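Local coordinates for probable chemoreceptor (Methyl-accepting chemotaxis) transmembrane protein (Rhizobium meliloti, PDB 6D8V) that probably serves as a transmembrane chemoreceptor whose periplasmic sensory domain recognises quaternary ammonium compounds and guides bacterial chemotaxis, at residues N236-Y250 / V257-R269. Numbering follows the deposited sequence.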
ATOM      1  N   ASN A 236      23.080 -12.463 -14.807  1.00 98.06           N
ATOM      2  CA  ASN A 236      23.469 -11.757 -15.975  1.00123.83           C
ATOM      3  C   ASN A 236      22.413 -11.146 -16.820  1.00133.84           C
ATOM      4  O   ASN A 236      22.038 -11.719 -17.816  1.00127.76           O
ATOM      5  CB  ASN A 236      24.422 -12.528 -16.835  1.00125.70           C
ATOM      6  CG  ASN A 236      25.510 -11.655 -17.338  1.00125.13           C
ATOM      7  OD1 ASN A 236      25.367 -10.456 -17.393  1.00126.04           O
ATOM      8  ND2 ASN A 236      26.610 -12.234 -17.659  1.00131.05           N
ATOM      9  N   LEU A 237      21.860 -10.031 -16.376  1.00131.82           N
ATOM     10  CA  LEU A 237      20.952  -9.301 -17.226  1.00124.96           C
ATOM     11  C   LEU A 237      21.493  -7.932 -17.383  1.00141.85           C
ATOM     12  O   LEU A 237      22.274  -7.495 -16.555  1.00132.98           O
ATOM     13  CB  LEU A 237      19.548  -9.259 -16.688  1.00 98.63           C
ATOM     14  CG  LEU A 237      19.275  -9.344 -15.222  1.00 94.29           C
ATOM     15  CD1 LEU A 237      18.932  -7.966 -14.799  1.00 89.03           C
ATOM     16  CD2 LEU A 237      18.047 -10.172 -15.099  1.00 71.77           C
ATOM     17  N   THR A 238      21.132  -7.294 -18.501  1.00158.07           N
ATOM     18  CA  THR A 238      21.773  -6.060 -18.956  1.00144.84           C
ATOM     19  C   THR A 238      20.867  -4.907 -19.228  1.00132.72           C
ATOM     20  O   THR A 238      19.944  -5.030 -19.978  1.00117.66           O
ATOM     21  CB  THR A 238      22.455  -6.335 -20.263  1.00122.88           C
ATOM     22  OG1 THR A 238      21.746  -7.394 -20.894  1.00116.13           O
ATOM     23  CG2 THR A 238      23.838  -6.786 -19.997  1.00110.46           C
ATOM     24  N   TYR A 239      21.160  -3.765 -18.641  1.00131.37           N
ATOM     25  CA  TYR A 239      20.484  -2.564 -19.013  1.00134.01           C
ATOM     26  C   TYR A 239      21.629  -2.101 -19.870  1.00142.85           C
ATOM     27  O   TYR A 239      22.669  -1.756 -19.356  1.00147.87           O
ATOM     28  CB  TYR A 239      20.191  -1.675 -17.781  1.00118.49           C
ATOM     29  CG  TYR A 239      18.845  -1.973 -17.084  1.00128.92           C
ATOM     30  CD1 TYR A 239      18.044  -2.994 -17.535  1.00144.50           C
ATOM     31  CD2 TYR A 239      18.390  -1.249 -15.967  1.00113.73           C
ATOM     32  CE1 TYR A 239      16.845  -3.296 -16.919  1.00133.25           C
ATOM     33  CE2 TYR A 239      17.178  -1.560 -15.357  1.00101.81           C
ATOM     34  CZ  TYR A 239      16.404  -2.593 -15.853  1.00108.27           C
ATOM     35  OH  TYR A 239      15.182  -2.990 -15.375  1.00 70.58           O
ATOM     36  N   ASP A 240      21.426  -2.093 -21.184  1.00140.69           N
ATOM     37  CA  ASP A 240      22.363  -2.636 -22.143  1.00152.00           C
ATOM     38  C   ASP A 240      23.759  -2.111 -22.371  1.00158.31           C
ATOM     39  O   ASP A 240      24.021  -0.941 -22.520  1.00152.73           O
ATOM     40  CB  ASP A 240      21.741  -3.038 -23.475  1.00151.40           C
ATOM     41  CG  ASP A 240      22.507  -4.198 -24.145  1.00152.40           C
ATOM     42  OD1 ASP A 240      23.726  -4.294 -23.963  1.00155.72           O
ATOM     43  OD2 ASP A 240      21.897  -5.035 -24.823  1.00147.17           O
ATOM     44  N   GLY A 241      24.641  -3.091 -22.452  1.00166.28           N
ATOM     45  CA  GLY A 241      26.053  -2.880 -22.533  1.00171.36           C
ATOM     46  C   GLY A 241      26.683  -2.454 -21.242  1.00168.97           C
ATOM     47  O   GLY A 241      27.659  -3.029 -20.821  1.00161.00           O
ATOM     48  N   ASN A 242      26.146  -1.403 -20.644  1.00169.53           N
ATOM     49  CA  ASN A 242      26.946  -0.525 -19.831  1.00161.06           C
ATOM     50  C   ASN A 242      27.597  -1.175 -18.622  1.00169.20           C
ATOM     51  O   ASN A 242      28.812  -1.101 -18.454  1.00172.54           O
ATOM     52  CB  ASN A 242      26.084   0.643 -19.382  1.00141.17           C
ATOM     53  N   GLU A 243      26.812  -1.876 -17.824  1.00164.37           N
ATOM     54  CA  GLU A 243      27.333  -2.665 -16.722  1.00158.36           C
ATOM     55  C   GLU A 243      26.287  -3.696 -16.570  1.00156.68           C
ATOM     56  O   GLU A 243      25.122  -3.352 -16.508  1.00151.51           O
ATOM     57  CB  GLU A 243      27.430  -1.837 -15.464  1.00149.60           C
ATOM     58  N   PRO A 244      26.742  -5.011 -16.517  1.00143.11           N
ATOM     59  CA  PRO A 244      25.673  -5.977 -16.342  1.00131.56           C
ATOM     60  C   PRO A 244      25.709  -6.429 -14.928  1.00125.44           C
ATOM     61  O   PRO A 244      26.676  -6.229 -14.232  1.00133.14           O
ATOM     62  CB  PRO A 244      26.035  -7.084 -17.314  1.00129.34           C
ATOM     63  CG  PRO A 244      27.474  -6.904 -17.633  1.00124.83           C
ATOM     64  CD  PRO A 244      27.996  -5.870 -16.710  1.00130.99           C
ATOM     65  N   PHE A 245      24.609  -6.977 -14.480  1.00115.85           N
ATOM     66  CA  PHE A 245      24.450  -7.238 -13.082  1.00112.40           C
ATOM     67  C   PHE A 245      23.546  -8.386 -12.863  1.00107.55           C
ATOM     68  O   PHE A 245      23.012  -8.959 -13.786  1.00 95.32           O
ATOM     69  CB  PHE A 245      23.927  -6.022 -12.353  1.00112.81           C
ATOM     70  CG  PHE A 245      22.661  -5.476 -12.905  1.00107.98           C
ATOM     71  CD1 PHE A 245      22.412  -4.154 -12.829  1.00116.34           C
ATOM     72  CD2 PHE A 245      21.729  -6.280 -13.469  1.00102.93           C
ATOM     73  CE1 PHE A 245      21.254  -3.648 -13.335  1.00115.63           C
ATOM     74  CE2 PHE A 245      20.575  -5.799 -13.955  1.00102.10           C
ATOM     75  CZ  PHE A 245      20.335  -4.486 -13.900  1.00106.24           C
ATOM     76  N   ASP A 246      23.409  -8.717 -11.603  1.00100.02           N
ATOM     77  CA  ASP A 246      22.530  -9.803 -11.197  1.00 95.19           C
ATOM     78  C   ASP A 246      21.304  -9.235 -10.492  1.00 94.14           C
ATOM     79  O   ASP A 246      21.383  -8.224  -9.788  1.00 92.88           O
ATOM     80  CB  ASP A 246      23.255 -10.772 -10.255  1.00 92.13           C
ATOM     81  CG  ASP A 246      24.454 -11.437 -10.900  1.00 93.64           C
ATOM     82  OD1 ASP A 246      24.279 -12.111 -11.938  1.00104.96           O
ATOM     83  OD2 ASP A 246      25.573 -11.286 -10.366  1.00 97.65           O
ATOM     84  N   ARG A 247      20.165  -9.900 -10.672  1.00 90.49           N
ATOM     85  CA  ARG A 247      18.918  -9.514 -10.019  1.00 63.10           C
ATOM     86  C   ARG A 247      18.547 -10.609  -9.034  1.00 78.13           C
ATOM     87  O   ARG A 247      18.259 -11.738  -9.438  1.00 89.94           O
ATOM     88  CB  ARG A 247      17.800  -9.298 -11.037  1.00 67.21           C
ATOM     89  CG  ARG A 247      16.483  -8.843 -10.428  1.00 60.31           C
ATOM     90  CD  ARG A 247      16.192  -7.377 -10.715  1.00 69.67           C
ATOM     91  NE  ARG A 247      15.692  -7.166 -12.076  1.00 71.82           N
ATOM     92  CZ  ARG A 247      15.733  -6.005 -12.717  1.00 82.50           C
ATOM     93  NH1 ARG A 247      16.260  -4.940 -12.128  1.00 95.37           N
ATOM     94  NH2 ARG A 247      15.256  -5.913 -13.946  1.00104.72           N
ATOM     95  N   VAL A 248      18.565 -10.286  -7.744  1.00 70.21           N
ATOM     96  CA  VAL A 248      18.110 -11.201  -6.707  1.00 66.31           C
ATOM     97  C   VAL A 248      16.704 -10.794  -6.293  1.00 71.65           C
ATOM     98  O   VAL A 248      16.448  -9.618  -6.002  1.00 83.73           O
ATOM     99  CB  VAL A 248      19.061 -11.203  -5.497  1.00 61.47           C
ATOM    100  CG1 VAL A 248      18.459 -12.011  -4.372  1.00 56.89           C
ATOM    101  CG2 VAL A 248      20.406 -11.771  -5.883  1.00 65.77           C
ATOM    102  N   VAL A 249      15.795 -11.763  -6.263  1.00 59.51           N
ATOM    103  CA  VAL A 249      14.415 -11.534  -5.855  1.00 68.80           C
ATOM    104  C   VAL A 249      14.204 -12.180  -4.494  1.00 67.37           C
ATOM    105  O   VAL A 249      14.653 -13.307  -4.251  1.00 72.23           O
ATOM    106  CB  VAL A 249      13.425 -12.079  -6.903  1.00 54.49           C
ATOM    107  CG1 VAL A 249      13.906 -11.734  -8.296  1.00 56.58           C
ATOM    108  CG2 VAL A 249      13.280 -13.569  -6.764  1.00 74.42           C
ATOM    109  N   TYR A 250      13.532 -11.460  -3.598  1.00 71.45           N
ATOM    110  CA  TYR A 250      13.406 -11.872  -2.199  1.00 65.85           C
ATOM    111  C   TYR A 250      11.965 -11.652  -1.755  1.00 68.59           C
ATOM    112  O   TYR A 250      11.581 -10.541  -1.365  1.00 77.74           O
ATOM    113  CB  TYR A 250      14.388 -11.098  -1.317  1.00 59.85           C
ATOM    114  CG  TYR A 250      14.564 -11.613   0.090  1.00 61.44           C
ATOM    115  CD1 TYR A 250      15.513 -12.595   0.379  1.00 74.64           C
ATOM    116  CD2 TYR A 250      13.815 -11.092   1.142  1.00 53.79           C
ATOM    117  CE1 TYR A 250      15.693 -13.057   1.670  1.00 59.59           C
ATOM    118  CE2 TYR A 250      13.988 -11.548   2.437  1.00 60.22           C
ATOM    119  CZ  TYR A 250      14.923 -12.529   2.701  1.00 73.68           C
ATOM    120  OH  TYR A 250      15.089 -12.982   4.000  1.00 68.22           O
ATOM    121  N   VAL A 257      -2.103  -8.360   6.281  1.00 70.71           N
ATOM    122  CA  VAL A 257      -2.932  -8.065   5.145  1.00 69.37           C
ATOM    123  C   VAL A 257      -2.885  -9.145   4.147  1.00 79.24           C
ATOM    124  O   VAL A 257      -3.268  -9.024   3.060  1.00 97.71           O
ATOM    125  CB  VAL A 257      -2.442  -6.844   4.489  1.00 75.73           C
ATOM    126  CG1 VAL A 257      -2.560  -5.734   5.437  1.00 64.76           C
ATOM    127  CG2 VAL A 257      -1.010  -6.992   4.193  1.00 68.49           C
ATOM    128  N   ASN A 258      -2.364 -10.237   4.540  1.00 69.55           N
ATOM    129  CA  ASN A 258      -2.440 -11.436   3.708  1.00 73.74           C
ATOM    130  C   ASN A 258      -1.903 -11.171   2.297  1.00 87.11           C
ATOM    131  O   ASN A 258      -2.639 -11.109   1.308  1.00 87.08           O
ATOM    132  CB  ASN A 258      -3.876 -11.960   3.654  1.00 76.48           C
ATOM    133  CG  ASN A 258      -3.984 -13.286   2.923  1.00 85.29           C
ATOM    134  OD1 ASN A 258      -3.134 -14.167   3.072  1.00 89.86           O
ATOM    135  ND2 ASN A 258      -5.028 -13.428   2.113  1.00 90.02           N
ATOM    136  N   ALA A 259      -0.582 -11.027   2.236  1.00 78.01           N
ATOM    137  CA  ALA A 259       0.098 -10.781   0.973  1.00 69.02           C
ATOM    138  C   ALA A 259       1.598 -10.828   1.212  1.00 66.18           C
ATOM    139  O   ALA A 259       2.066 -10.761   2.349  1.00 67.43           O
ATOM    140  CB  ALA A 259      -0.297  -9.437   0.358  1.00 59.46           C
ATOM    141  N   GLN A 260       2.346 -10.952   0.122  1.00 68.36           N
ATOM    142  CA  GLN A 260       3.794 -10.868   0.168  1.00 64.36           C
ATOM    143  C   GLN A 260       4.278  -9.954  -0.949  1.00 65.96           C
ATOM    144  O   GLN A 260       3.599  -9.755  -1.959  1.00 58.21           O
ATOM    145  CB  GLN A 260       4.441 -12.243   0.040  1.00 62.52           C
ATOM    146  CG  GLN A 260       4.056 -12.993  -1.212  1.00 79.01           C
ATOM    147  CD  GLN A 260       4.877 -14.244  -1.392  1.00 88.09           C
ATOM    148  OE1 GLN A 260       5.619 -14.640  -0.495  1.00 97.64           O
ATOM    149  NE2 GLN A 260       4.757 -14.872  -2.555  1.00 89.18           N
ATOM    150  N   TRP A 261       5.467  -9.398  -0.749  1.00 60.90           N
ATOM    151  CA  TRP A 261       6.127  -8.568  -1.742  1.00 60.64           C
ATOM    152  C   TRP A 261       7.501  -9.135  -2.073  1.00 59.71           C
ATOM    153  O   TRP A 261       8.063  -9.943  -1.328  1.00 72.99           O
ATOM    154  CB  TRP A 261       6.282  -7.130  -1.254  1.00 62.78           C
ATOM    155  CG  TRP A 261       5.007  -6.353  -1.239  1.00 64.17           C
ATOM    156  CD1 TRP A 261       3.785  -6.760  -1.687  1.00 65.87           C
ATOM    157  CD2 TRP A 261       4.831  -5.022  -0.750  1.00 62.12           C
ATOM    158  NE1 TRP A 261       2.856  -5.760  -1.508  1.00 58.57           N
ATOM    159  CE2 TRP A 261       3.475  -4.684  -0.931  1.00 54.43           C
ATOM    160  CE3 TRP A 261       5.691  -4.083  -0.169  1.00 63.22           C
ATOM    161  CZ2 TRP A 261       2.959  -3.451  -0.553  1.00 49.07           C
ATOM    162  CZ3 TRP A 261       5.177  -2.856   0.205  1.00 52.28           C
ATOM    163  CH2 TRP A 261       3.824  -2.550   0.007  1.00 52.18           C
ATOM    164  N   LEU A 262       8.047  -8.688  -3.198  1.00 57.96           N
ATOM    165  CA  LEU A 262       9.399  -9.027  -3.614  1.00 62.82           C
ATOM    166  C   LEU A 262      10.299  -7.816  -3.424  1.00 64.41           C
ATOM    167  O   LEU A 262      10.001  -6.723  -3.917  1.00 68.41           O
ATOM    168  CB  LEU A 262       9.457  -9.468  -5.082  1.00 68.17           C
ATOM    169  CG  LEU A 262       8.781 -10.763  -5.471  1.00 72.91           C
ATOM    170  CD1 LEU A 262       9.041 -11.814  -4.406  1.00 74.10           C
ATOM    171  CD2 LEU A 262       7.298 -10.529  -5.663  1.00 86.33           C
ATOM    172  N   VAL A 263      11.386  -8.015  -2.712  1.00 65.42           N
ATOM    173  CA  VAL A 263      12.525  -7.121  -2.786  1.00 51.08           C
ATOM    174  C   VAL A 263      13.367  -7.576  -3.966  1.00 62.82           C
ATOM    175  O   VAL A 263      13.611  -8.775  -4.145  1.00 65.22           O
ATOM    176  CB  VAL A 263      13.329  -7.143  -1.475  1.00 58.89           C
ATOM    177  CG1 VAL A 263      14.564  -6.288  -1.589  1.00 59.68           C
ATOM    178  CG2 VAL A 263      12.464  -6.664  -0.321  1.00 71.05           C
ATOM    179  N   LEU A 264      13.758  -6.633  -4.802  1.00 61.30           N
ATOM    180  CA  LEU A 264      14.720  -6.881  -5.860  1.00 69.70           C
ATOM    181  C   LEU A 264      15.980  -6.122  -5.501  1.00 60.25           C
ATOM    182  O   LEU A 264      15.929  -4.925  -5.200  1.00 70.22           O
ATOM    183  CB  LEU A 264      14.211  -6.411  -7.224  1.00 73.58           C
ATOM    184  CG  LEU A 264      12.838  -6.860  -7.703  1.00 61.30           C
ATOM    185  CD1 LEU A 264      12.603  -6.292  -9.090  1.00 64.97           C
ATOM    186  CD2 LEU A 264      12.740  -8.374  -7.708  1.00 54.63           C
ATOM    187  N   VAL A 265      17.104  -6.809  -5.536  1.00 55.08           N
ATOM    188  CA  VAL A 265      18.381  -6.203  -5.204  1.00 66.19           C
ATOM    189  C   VAL A 265      19.296  -6.444  -6.393  1.00 63.24           C
ATOM    190  O   VAL A 265      19.528  -7.595  -6.787  1.00 62.81           O
ATOM    191  CB  VAL A 265      18.949  -6.763  -3.887  1.00 65.24           C
ATOM    192  CG1 VAL A 265      18.662  -8.258  -3.792  1.00 84.77           C
ATOM    193  CG2 VAL A 265      20.431  -6.445  -3.753  1.00 58.96           C
ATOM    194  N   ASP A 266      19.763  -5.358  -6.995  1.00 65.20           N
ATOM    195  CA  ASP A 266      20.560  -5.414  -8.207  1.00 64.72           C
ATOM    196  C   ASP A 266      22.013  -5.178  -7.834  1.00 71.61           C
ATOM    197  O   ASP A 266      22.342  -4.157  -7.217  1.00 80.89           O
ATOM    198  CB  ASP A 266      20.074  -4.374  -9.219  1.00 71.12           C
ATOM    199  CG  ASP A 266      18.736  -4.753  -9.863  1.00 83.82           C
ATOM    200  OD1 ASP A 266      18.280  -5.901  -9.678  1.00 79.06           O
ATOM    201  OD2 ASP A 266      18.136  -3.908 -10.564  1.00 96.33           O
ATOM    202  N   VAL A 267      22.869  -6.131  -8.187  1.00 72.13           N
ATOM    203  CA  VAL A 267      24.288  -6.067  -7.866  1.00 87.01           C
ATOM    204  C   VAL A 267      25.071  -6.102  -9.172  1.00104.78           C
ATOM    205  O   VAL A 267      24.952  -7.060  -9.937  1.00104.30           O
ATOM    206  CB  VAL A 267      24.727  -7.212  -6.936  1.00 89.97           C
ATOM    207  CG1 VAL A 267      26.145  -6.982  -6.435  1.00116.30           C
ATOM    208  CG2 VAL A 267      23.756  -7.338  -5.757  1.00 81.20           C
ATOM    209  N   PRO A 268      25.847  -5.068  -9.489  1.00107.28           N
ATOM    210  CA  PRO A 268      26.623  -5.074 -10.732  1.00102.66           C
ATOM    211  C   PRO A 268      27.902  -5.890 -10.612  1.00108.49           C
ATOM    212  O   PRO A 268      28.506  -6.013  -9.542  1.00119.98           O
ATOM    213  CB  PRO A 268      26.938  -3.590 -10.950  1.00103.78           C
ATOM    214  CG  PRO A 268      26.943  -3.006  -9.569  1.00101.30           C
ATOM    215  CD  PRO A 268      25.975  -3.801  -8.747  1.00 98.80           C
ATOM    216  N   ARG A 269      28.301  -6.458 -11.746  1.00 97.33           N
ATOM    217  CA  ARG A 269      29.535  -7.233 -11.862  1.00111.80           C
ATOM    218  C   ARG A 269      30.781  -6.363 -11.723  1.00111.47           C
ATOM    219  O   ARG A 269      31.726  -6.494 -12.506  1.00107.50           O
ATOM    220  CB  ARG A 269      29.564  -7.956 -13.206  1.00125.60           C
ATOM    221  CG  ARG A 269      28.263  -8.648 -13.528  1.00122.54           C
ATOM    222  CD  ARG A 269      28.073  -9.853 -12.634  1.00125.00           C
ATOM    223  NE  ARG A 269      28.344 -11.087 -13.356  1.00137.78           N
ATOM    224  CZ  ARG A 269      27.398 -11.873 -13.858  1.00132.38           C
ATOM    225  NH1 ARG A 269      27.724 -12.981 -14.516  1.00122.27           N
ATOM    226  NH2 ARG A 269      26.120 -11.556 -13.696  1.00126.04           N
TER
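The F245 ring carries CB of D266 over one face, offset toward the rim, while its CZ sits above the centre of the Y239 ring, which comes from the neighbouring strand 232-239. The R247 guanidinium meets the D266 carboxylate at its edge, the two planes 36° apart, and Y239 OH also lies at the guanidinium edge, in its plane. F245, R247 and D266 share one face of an antiparallel β-hairpin, strands 243-254 and 259-268, the central pair of a four-stranded antiparallel sheet.

R247 and D266 run side by side as a salt bridge, NH1 to OD2 2.7 Å, although the hydrogen bond between these two atoms is weak. With CG anti to the backbone N (chi1 -178°) and the chain bent further out, the R247 head lies between D266 and Y239, whose OH accepts a bond from NH2 (3.3 Å); Y214 weakly holds NE. A leucine here would probably leave the buried D266 carboxylate without its countercharge and the Y239 hydroxyl without this donor.

Beyond this cluster, V249 CG1 packs on L264 CD2 (3.6 Å). On the other face V248 and V265 lie alongside each other beneath A11 of helix 2-45. Paired backbone bonds join V248 to V265 and Y250 to V263, and V267 N bonds to D246 O. At the chain end R269 N bonds to P244 O (3.0 Å). The R269 side chain crosses D246 at about a right angle and makes a salt bridge, NH2 to OD1 2.6 Å; D246 OD1 also accepts N236 N at 3.1 Å.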